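Local coordinates for protein CytC3 (Streptomyces, PDB 3GJA) that is a nonheme iron halogenase of the phytanoyl-CoA dioxygenase family, probably chlorinating an amino acid precursor during natural product biosynthesis, at residues 302-305 with 310-313. Residues are numbered along the deposited sequence; the frame is centred on the assembly and turned at random.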
loop_
_atom_site.group_PDB
_atom_site.type_symbol
_atom_site.label_atom_id
_atom_site.label_comp_id
_atom_site.label_asym_id
_atom_site.label_seq_id
_atom_site.Cartn_x
_atom_site.Cartn_y
_atom_site.Cartn_z
ATOM N N ILE A 302 -12.106 -9.710 8.413
ATOM C CA ILE A 302 -12.539 -9.273 7.089
ATOM C C ILE A 302 -13.573 -8.166 7.182
ATOM O O ILE A 302 -14.437 -8.186 8.055
ATOM C CB ILE A 302 -13.156 -10.461 6.291
ATOM C CG1 ILE A 302 -12.088 -11.530 6.035
ATOM C CG2 ILE A 302 -13.762 -9.973 4.969
ATOM C CD1 ILE A 302 -10.975 -11.098 5.086
ATOM N N ALA A 303 -13.474 -7.201 6.275
ATOM C CA ALA A 303 -14.405 -6.086 6.221
ATOM C C ALA A 303 -15.083 -6.123 4.858
ATOM O O ALA A 303 -14.463 -5.841 3.829
ATOM C CB ALA A 303 -13.661 -4.769 6.405
ATOM N N ARG A 304 -16.357 -6.489 4.857
ATOM C CA ARG A 304 -17.123 -6.566 3.623
ATOM C C ARG A 304 -17.746 -5.203 3.354
ATOM O O ARG A 304 -18.057 -4.870 2.219
ATOM C CB ARG A 304 -18.216 -7.638 3.757
ATOM C CG ARG A 304 -19.254 -7.671 2.631
ATOM C CD ARG A 304 -18.784 -8.410 1.386
ATOM N NE ARG A 304 -19.771 -8.285 0.314
ATOM C CZ ARG A 304 -19.773 -9.000 -0.810
ATOM N NH1 ARG A 304 -18.835 -9.912 -1.031
ATOM N NH2 ARG A 304 -20.718 -8.800 -1.721
ATOM N N THR A 305 -17.906 -4.412 4.411
ATOM C CA THR A 305 -18.510 -3.091 4.294
ATOM C C THR A 305 -17.696 -2.044 5.032
ATOM O O THR A 305 -17.194 -2.300 6.130
ATOM C CB THR A 305 -19.940 -3.096 4.870
ATOM O OG1 THR A 305 -20.733 -4.053 4.156
ATOM C CG2 THR A 305 -20.582 -1.714 4.738
ATOM N N TYR A 310 -19.964 1.686 2.547
ATOM C CA TYR A 310 -19.466 1.414 1.209
ATOM C C TYR A 310 -19.245 -0.095 1.148
ATOM O O TYR A 310 -18.478 -0.658 1.928
ATOM C CB TYR A 310 -18.168 2.182 0.946
ATOM C CG TYR A 310 -17.622 1.984 -0.451
ATOM C CD1 TYR A 310 -17.009 0.787 -0.813
ATOM C CD2 TYR A 310 -17.731 2.992 -1.417
ATOM C CE1 TYR A 310 -16.517 0.591 -2.100
ATOM C CE2 TYR A 310 -17.243 2.803 -2.710
ATOM C CZ TYR A 310 -16.640 1.601 -3.043
ATOM O OH TYR A 310 -16.170 1.388 -4.317
ATOM N N GLU A 311 -19.943 -0.743 0.225
ATOM C CA GLU A 311 -19.872 -2.186 0.067
ATOM C C GLU A 311 -18.717 -2.615 -0.817
ATOM O O GLU A 311 -18.567 -2.116 -1.929
ATOM C CB GLU A 311 -21.189 -2.685 -0.528
ATOM C CG GLU A 311 -21.375 -4.184 -0.508
ATOM C CD GLU A 311 -21.353 -4.748 0.897
ATOM O OE1 GLU A 311 -21.999 -4.152 1.792
ATOM O OE2 GLU A 311 -20.697 -5.793 1.102
ATOM N N PHE A 312 -17.906 -3.545 -0.321
ATOM C CA PHE A 312 -16.769 -4.057 -1.082
ATOM C C PHE A 312 -17.194 -5.343 -1.779
ATOM O O PHE A 312 -17.284 -6.398 -1.148
ATOM C CB PHE A 312 -15.588 -4.361 -0.160
ATOM C CG PHE A 312 -14.995 -3.148 0.500
ATOM C CD1 PHE A 312 -14.311 -2.192 -0.252
ATOM C CD2 PHE A 312 -15.118 -2.962 1.872
ATOM C CE1 PHE A 312 -13.756 -1.066 0.357
ATOM C CE2 PHE A 312 -14.569 -1.841 2.491
ATOM C CZ PHE A 312 -13.885 -0.889 1.731
ATOM N N VAL A 313 -17.457 -5.258 -3.077
ATOM C CA VAL A 313 -17.876 -6.428 -3.830
ATOM C C VAL A 313 -16.705 -6.946 -4.650
ATOM O O VAL A 313 -16.265 -6.301 -5.596
ATOM C CB VAL A 313 -19.079 -6.092 -4.750
ATOM C CG1 VAL A 313 -19.635 -7.364 -5.377
ATOM C CG2 VAL A 313 -20.163 -5.397 -3.938
#
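Tyr310 opens the second arm of a short surface loop that folds back on residues 302-305, joined by a single beta bridge between Thr305 and Glu311, in the loop region that follows strand 289-290, near the C-terminus. Its carbonyl oxygen takes a CA-H...O contact from Thr305, with Thr305 CA 3.4 Å from Tyr310 O, while its ring lies against helix 75-82 at Asp75, Ala78 and Glu79. Glu311 follows and supplies the polar grip. Its CG lies anti to the backbone N (chi1 -169°), and the chain then bends about CB-CG (chi2 60°), which turns the carboxylate back over the first arm. There Glu311 OE1 accepts a hydrogen bond from the Thr305 hydroxyl, 2.7 Å from Thr305 OG1, and the donor sits above the carboxylate plane. The other oxygen, OE2, faces Arg304 NE in a salt bridge, the guanidinium and carboxylate planes turned 41° apart; the model is crowded at OE2, so this half is less certain. With an alanine here, the Thr305 hydroxyl would probably lose its acceptor and Arg304 the negative charge beside it. Phe312 is the buried residue of the contact. Its backbone N gives a nearly straight bond to Arg304 O, 2.9 Å long with 166° at the hydrogen, fixing the two arms side by side. The ring packs on Met82 of helix 75-82 and touches Ser306; Phe312 CD2 comes 3.5 Å from Ala303 O, which approaches the ring obliquely, and Tyr310 CD1 lies over one face. Phe312 O stands over one face of the Arg304 guanidinium, at too poor an angle from NE to bond. Val313 finishes the arm at the surface, where both its methyls, CG1 and CG2, lie 4.1 Å from Arg304 NH2.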